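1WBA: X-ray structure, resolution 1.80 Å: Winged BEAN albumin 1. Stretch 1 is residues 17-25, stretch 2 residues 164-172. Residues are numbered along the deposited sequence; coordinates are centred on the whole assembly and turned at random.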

ATOM      1  N   GLY A  17      -9.408  10.341  -2.801  1.00  8.70           N
ATOM      2  CA  GLY A  17     -10.434   9.891  -1.883  1.00  8.39           C
ATOM      3  C   GLY A  17      -9.858   8.967  -0.836  1.00  8.52           C
ATOM      4  O   GLY A  17      -8.735   8.475  -0.993  1.00  8.73           O
ATOM      5  N   LYS A  18     -10.616   8.746   0.236  1.00 10.07           N
ATOM      6  CA  LYS A  18     -10.194   7.878   1.334  1.00 10.45           C
ATOM      7  C   LYS A  18     -10.836   6.504   1.223  1.00 10.62           C
ATOM      8  O   LYS A  18     -12.065   6.359   1.132  1.00  9.88           O
ATOM      9  CB  LYS A  18     -10.537   8.488   2.702  1.00 12.98           C
ATOM     10  CG  LYS A  18      -9.620   9.616   3.162  1.00 19.15           C
ATOM     11  N   TYR A  19      -9.986   5.490   1.275  1.00  9.69           N
ATOM     12  CA  TYR A  19     -10.431   4.124   1.165  1.00  9.56           C
ATOM     13  C   TYR A  19      -9.702   3.255   2.163  1.00  9.58           C
ATOM     14  O   TYR A  19      -8.581   3.547   2.570  1.00  9.03           O
ATOM     15  CB  TYR A  19     -10.154   3.601  -0.251  1.00  9.64           C
ATOM     16  CG  TYR A  19     -10.916   4.339  -1.317  1.00  9.13           C
ATOM     17  CD1 TYR A  19     -12.211   3.955  -1.659  1.00  8.66           C
ATOM     18  CD2 TYR A  19     -10.373   5.458  -1.939  1.00  6.52           C
ATOM     19  CE1 TYR A  19     -12.941   4.668  -2.586  1.00  9.22           C
ATOM     20  CE2 TYR A  19     -11.095   6.184  -2.868  1.00  7.77           C
ATOM     21  CZ  TYR A  19     -12.378   5.786  -3.185  1.00 10.32           C
ATOM     22  OH  TYR A  19     -13.099   6.504  -4.104  1.00  9.97           O
ATOM     23  N   THR A  20     -10.381   2.204   2.576  1.00  9.86           N
ATOM     24  CA  THR A  20      -9.824   1.237   3.484  1.00  9.93           C
ATOM     25  C   THR A  20      -9.456   0.004   2.654  1.00  8.69           C
ATOM     26  O   THR A  20     -10.324  -0.674   2.090  1.00 10.21           O
ATOM     27  CB  THR A  20     -10.835   0.874   4.589  1.00 11.33           C
ATOM     28  OG1 THR A  20     -11.136   2.053   5.348  1.00 12.37           O
ATOM     29  CG2 THR A  20     -10.254  -0.180   5.518  1.00 12.35           C
ATOM     30  N   ILE A  21      -8.155  -0.220   2.514  1.00  7.98           N
ATOM     31  CA  ILE A  21      -7.641  -1.372   1.792  1.00  8.45           C
ATOM     32  C   ILE A  21      -7.828  -2.576   2.711  1.00 11.25           C
ATOM     33  O   ILE A  21      -7.398  -2.553   3.873  1.00 12.45           O
ATOM     34  CB  ILE A  21      -6.137  -1.187   1.483  1.00  7.59           C
ATOM     35  CG1 ILE A  21      -5.939   0.060   0.606  1.00  8.04           C
ATOM     36  CG2 ILE A  21      -5.575  -2.441   0.823  1.00  9.30           C
ATOM     37  CD1 ILE A  21      -4.477   0.474   0.393  1.00 11.22           C
ATOM     38  N   VAL A  22      -8.476  -3.616   2.199  1.00 11.56           N
ATOM     39  CA  VAL A  22      -8.728  -4.832   2.973  1.00 11.93           C
ATOM     40  C   VAL A  22      -8.335  -6.069   2.160  1.00 12.38           C
ATOM     41  O   VAL A  22      -8.619  -6.154   0.963  1.00 10.94           O
ATOM     42  CB  VAL A  22     -10.226  -4.908   3.391  1.00 12.53           C
ATOM     43  CG1 VAL A  22     -10.599  -6.306   3.839  1.00 15.07           C
ATOM     44  CG2 VAL A  22     -10.500  -3.925   4.528  1.00 11.59           C
ATOM     45  N   SER A  23      -7.647  -7.002   2.806  1.00 10.31           N
ATOM     46  CA  SER A  23      -7.233  -8.231   2.165  1.00 10.49           C
ATOM     47  C   SER A  23      -8.502  -9.032   1.795  1.00 13.05           C
ATOM     48  O   SER A  23      -9.396  -9.257   2.625  1.00 13.18           O
ATOM     49  CB  SER A  23      -6.323  -9.003   3.121  1.00 10.47           C
ATOM     50  OG  SER A  23      -6.148 -10.338   2.727  1.00 16.53           O
ATOM     51  N   PHE A  24      -8.582  -9.422   0.530  1.00 13.87           N
ATOM     52  CA  PHE A  24      -9.708 -10.163  -0.004  1.00 16.79           C
ATOM     53  C   PHE A  24      -9.980 -11.510   0.679  1.00 18.41           C
ATOM     54  O   PHE A  24     -11.086 -11.764   1.148  1.00 21.27           O
ATOM     55  CB  PHE A  24      -9.486 -10.370  -1.506  1.00 20.75           C
ATOM     56  CG  PHE A  24     -10.504 -11.254  -2.155  1.00 25.29           C
ATOM     57  CD1 PHE A  24     -11.868 -11.018  -1.973  1.00 27.22           C
ATOM     58  CD2 PHE A  24     -10.105 -12.322  -2.948  1.00 28.41           C
ATOM     59  CE1 PHE A  24     -12.829 -11.840  -2.565  1.00 27.82           C
ATOM     60  CE2 PHE A  24     -11.060 -13.155  -3.551  1.00 31.42           C
ATOM     61  CZ  PHE A  24     -12.427 -12.908  -3.357  1.00 29.23           C
ATOM     62  N   SER A  25      -8.973 -12.366   0.750  1.00 18.82           N
ATOM     63  CA  SER A  25      -9.168 -13.679   1.333  1.00 21.01           C
ATOM     64  C   SER A  25      -9.527 -13.747   2.809  1.00 22.77           C
ATOM     65  O   SER A  25     -10.252 -14.654   3.208  1.00 26.63           O
ATOM     66  CB  SER A  25      -7.954 -14.551   1.068  1.00 22.21           C
ATOM     67  OG  SER A  25      -6.808 -13.952   1.630  1.00 28.12           O
ATOM     68  N   PRO A 164       1.401 -11.655  -4.984  1.00 15.00           N
ATOM     69  CA  PRO A 164       0.615 -10.439  -4.745  1.00 13.56           C
ATOM     70  C   PRO A 164      -0.461 -10.561  -3.682  1.00 14.76           C
ATOM     71  O   PRO A 164      -1.172 -11.562  -3.616  1.00 16.97           O
ATOM     72  CB  PRO A 164      -0.033 -10.174  -6.102  1.00 15.11           C
ATOM     73  CG  PRO A 164       0.868 -10.876  -7.082  1.00 16.42           C
ATOM     74  CD  PRO A 164       1.217 -12.127  -6.367  1.00 14.03           C
ATOM     75  N   LEU A 165      -0.562  -9.551  -2.830  1.00 14.65           N
ATOM     76  CA  LEU A 165      -1.591  -9.518  -1.804  1.00 12.80           C
ATOM     77  C   LEU A 165      -2.809  -9.007  -2.589  1.00 10.22           C
ATOM     78  O   LEU A 165      -2.733  -7.967  -3.233  1.00  9.20           O
ATOM     79  CB  LEU A 165      -1.210  -8.490  -0.730  1.00 15.73           C
ATOM     80  CG  LEU A 165      -1.827  -8.459   0.682  1.00 21.83           C
ATOM     81  CD1 LEU A 165      -1.719  -7.033   1.205  1.00 22.04           C
ATOM     82  CD2 LEU A 165      -3.272  -8.907   0.719  1.00 22.37           C
ATOM     83  N   VAL A 166      -3.903  -9.754  -2.586  1.00  8.97           N
ATOM     84  CA  VAL A 166      -5.096  -9.328  -3.309  1.00  9.40           C
ATOM     85  C   VAL A 166      -5.981  -8.581  -2.318  1.00  9.55           C
ATOM     86  O   VAL A 166      -6.300  -9.086  -1.234  1.00  8.20           O
ATOM     87  CB  VAL A 166      -5.871 -10.528  -3.955  1.00 10.21           C
ATOM     88  CG1 VAL A 166      -7.136 -10.033  -4.667  1.00  7.12           C
ATOM     89  CG2 VAL A 166      -4.979 -11.251  -4.941  1.00  8.57           C
ATOM     90  N   VAL A 167      -6.429  -7.402  -2.720  1.00  7.72           N
ATOM     91  CA  VAL A 167      -7.227  -6.556  -1.849  1.00  7.69           C
ATOM     92  C   VAL A 167      -8.484  -6.007  -2.521  1.00  6.79           C
ATOM     93  O   VAL A 167      -8.683  -6.161  -3.730  1.00  6.43           O
ATOM     94  CB  VAL A 167      -6.376  -5.327  -1.378  1.00  7.59           C
ATOM     95  CG1 VAL A 167      -5.107  -5.792  -0.691  1.00  7.97           C
ATOM     96  CG2 VAL A 167      -6.003  -4.443  -2.577  1.00  7.75           C
ATOM     97  N   LYS A 168      -9.303  -5.362  -1.701  1.00  6.50           N
ATOM     98  CA  LYS A 168     -10.512  -4.683  -2.111  1.00  8.67           C
ATOM     99  C   LYS A 168     -10.418  -3.305  -1.465  1.00  7.82           C
ATOM    100  O   LYS A 168      -9.804  -3.159  -0.410  1.00  8.97           O
ATOM    101  CB  LYS A 168     -11.756  -5.395  -1.579  1.00 12.78           C
ATOM    102  CG  LYS A 168     -12.336  -6.455  -2.486  1.00 15.68           C
ATOM    103  CD  LYS A 168     -13.603  -7.008  -1.864  1.00 23.38           C
ATOM    104  CE  LYS A 168     -14.375  -7.863  -2.840  1.00 29.15           C
ATOM    105  NZ  LYS A 168     -14.829  -7.045  -3.993  1.00 37.51           N
ATOM    106  N   PHE A 169     -10.998  -2.294  -2.103  1.00  5.57           N
ATOM    107  CA  PHE A 169     -10.993  -0.936  -1.570  1.00  7.81           C
ATOM    108  C   PHE A 169     -12.386  -0.586  -1.071  1.00  9.26           C
ATOM    109  O   PHE A 169     -13.345  -0.607  -1.835  1.00 10.30           O
ATOM    110  CB  PHE A 169     -10.570   0.079  -2.650  1.00  8.18           C
ATOM    111  CG  PHE A 169      -9.185  -0.155  -3.198  1.00  9.17           C
ATOM    112  CD1 PHE A 169      -8.066   0.340  -2.528  1.00 11.71           C
ATOM    113  CD2 PHE A 169      -8.996  -0.889  -4.365  1.00 10.16           C
ATOM    114  CE1 PHE A 169      -6.771   0.094  -3.008  1.00 10.40           C
ATOM    115  CE2 PHE A 169      -7.712  -1.137  -4.851  1.00  8.84           C
ATOM    116  CZ  PHE A 169      -6.596  -0.640  -4.166  1.00  9.12           C
ATOM    117  N   HIS A 170     -12.506  -0.296   0.219  1.00  9.13           N
ATOM    118  CA  HIS A 170     -13.797   0.075   0.792  1.00 11.74           C
ATOM    119  C   HIS A 170     -13.871   1.573   0.950  1.00 13.21           C
ATOM    120  O   HIS A 170     -12.977   2.186   1.543  1.00 13.17           O
ATOM    121  CB  HIS A 170     -14.011  -0.620   2.132  1.00 11.58           C
ATOM    122  CG  HIS A 170     -14.222  -2.095   1.994  1.00 17.96           C
ATOM    123  ND1 HIS A 170     -13.185  -2.981   1.819  1.00 20.98           N
ATOM    124  CD2 HIS A 170     -15.360  -2.825   1.922  1.00 20.19           C
ATOM    125  CE1 HIS A 170     -13.670  -4.199   1.640  1.00 21.42           C
ATOM    126  NE2 HIS A 170     -14.987  -4.130   1.697  1.00 23.53           N
ATOM    127  N   ARG A 171     -14.899   2.175   0.368  1.00 15.35           N
ATOM    128  CA  ARG A 171     -15.039   3.618   0.448  1.00 21.82           C
ATOM    129  C   ARG A 171     -15.169   3.985   1.924  1.00 26.75           C
ATOM    130  O   ARG A 171     -15.900   3.330   2.672  1.00 28.15           O
ATOM    131  CB  ARG A 171     -16.252   4.096  -0.363  1.00 19.80           C
ATOM    132  CG  ARG A 171     -16.326   5.606  -0.528  1.00 19.80           C
ATOM    133  N   HIS A 172     -14.384   4.969   2.351  1.00 32.02           N
ATOM    134  CA  HIS A 172     -14.396   5.404   3.738  1.00 36.19           C
ATOM    135  C   HIS A 172     -14.580   6.923   3.833  1.00 38.36           C
ATOM    136  O   HIS A 172     -14.025   7.650   2.979  1.00 41.80           O
ATOM    137  CB  HIS A 172     -13.104   4.946   4.429  1.00 37.30           C
ATOM    138  CG  HIS A 172     -12.719   5.777   5.605  1.00 41.95           C
ATOM    139  ND1 HIS A 172     -12.131   7.023   5.477  1.00 44.39           N
ATOM    140  CD2 HIS A 172     -12.820   5.553   6.937  1.00 42.63           C
ATOM    141  CE1 HIS A 172     -11.889   7.525   6.668  1.00 43.36           C
ATOM    142  NE2 HIS A 172     -12.298   6.653   7.576  1.00 44.26           N
TER
HETATM  143  O   HOH W   1      -6.226 -11.525  -0.053  1.00 17.27           O

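This contact is an antiparallel pairing of two β-strands from distant parts of one chain, held by a ladder of six main-chain hydrogen bonds and packed on one side by apolar side chains.

The ladder alternates regularly. Thr-20 and His-170 form a hydrogen-bonded pair, with Thr-20 N to His-170 O at 2.8 Å and His-170 N to Thr-20 O at 2.9 Å. Both bonds are nearly straight. Val-22 and Lys-168 repeat the pattern: Val-22 N donates to Lys-168 O at 3.0 Å, and Lys-168 N to Val-22 O at 2.9 Å. Single bonds extend the ladder at its two ends. His-172 N reaches Lys-18 O at 3.0 Å, and Phe-24 N reaches Val-166 O at 2.9 Å.

Between these pairs lie the non-hydrogen-bonded pairs Tyr-19 with Arg-171, Ile-21 with Phe-169, and Ser-23 with Val-167. Here the strands are linked by CA-H...O contacts. Tyr-19 CA lies 3.2 Å from His-170 O, and Val-167 CA lies 3.2 Å from Val-22 O. The contact from Ile-21 CA to Lys-168 O is longer, at 3.6 Å.

Tyr-19, Ile-21, Phe-169 and Arg-171 share one face of the sheet. The first three are buried. Ile-21 touches two partners: its CG1 is 3.7 Å from Phe-169 CE1, and its CG2 is 3.7 Å from Val-167 CG1. Tyr-19 CB packs 4.3 Å from Phe-169 CB. The Tyr-19 ring also runs beside Arg-171, with CD1 3.5 Å from the Arg-171 CA. Its hydroxyl is hydrogen-bonded elsewhere in the structure.

The other face carries Thr-20, Val-22, Lys-168 and His-170, all partly exposed. Val-22 CB approaches His-170 ND1 at 3.9 Å. That nitrogen is buried by the contact and has no partner in the model. The same is true of His-172 ND1, which lies 3.5 Å from Lys-18 CB. The Lys-18 side chain is modelled only as far as CG.

Past the strand end, Phe-24 still covers stretch 2. Its CB is 4.0 Å from Val-166 CG1, and its ring atom CD1 is 4.1 Å from Lys-168 CE. At Ser-23 and Val-167 the side chains diverge. A water ties this end together. It donates to Ser-23 OG at 3.0 Å and to Val-166 O at 2.7 Å, and accepts from Ser-25 N at 3.0 Å. Val-166 O therefore serves both Phe-24 N and the water.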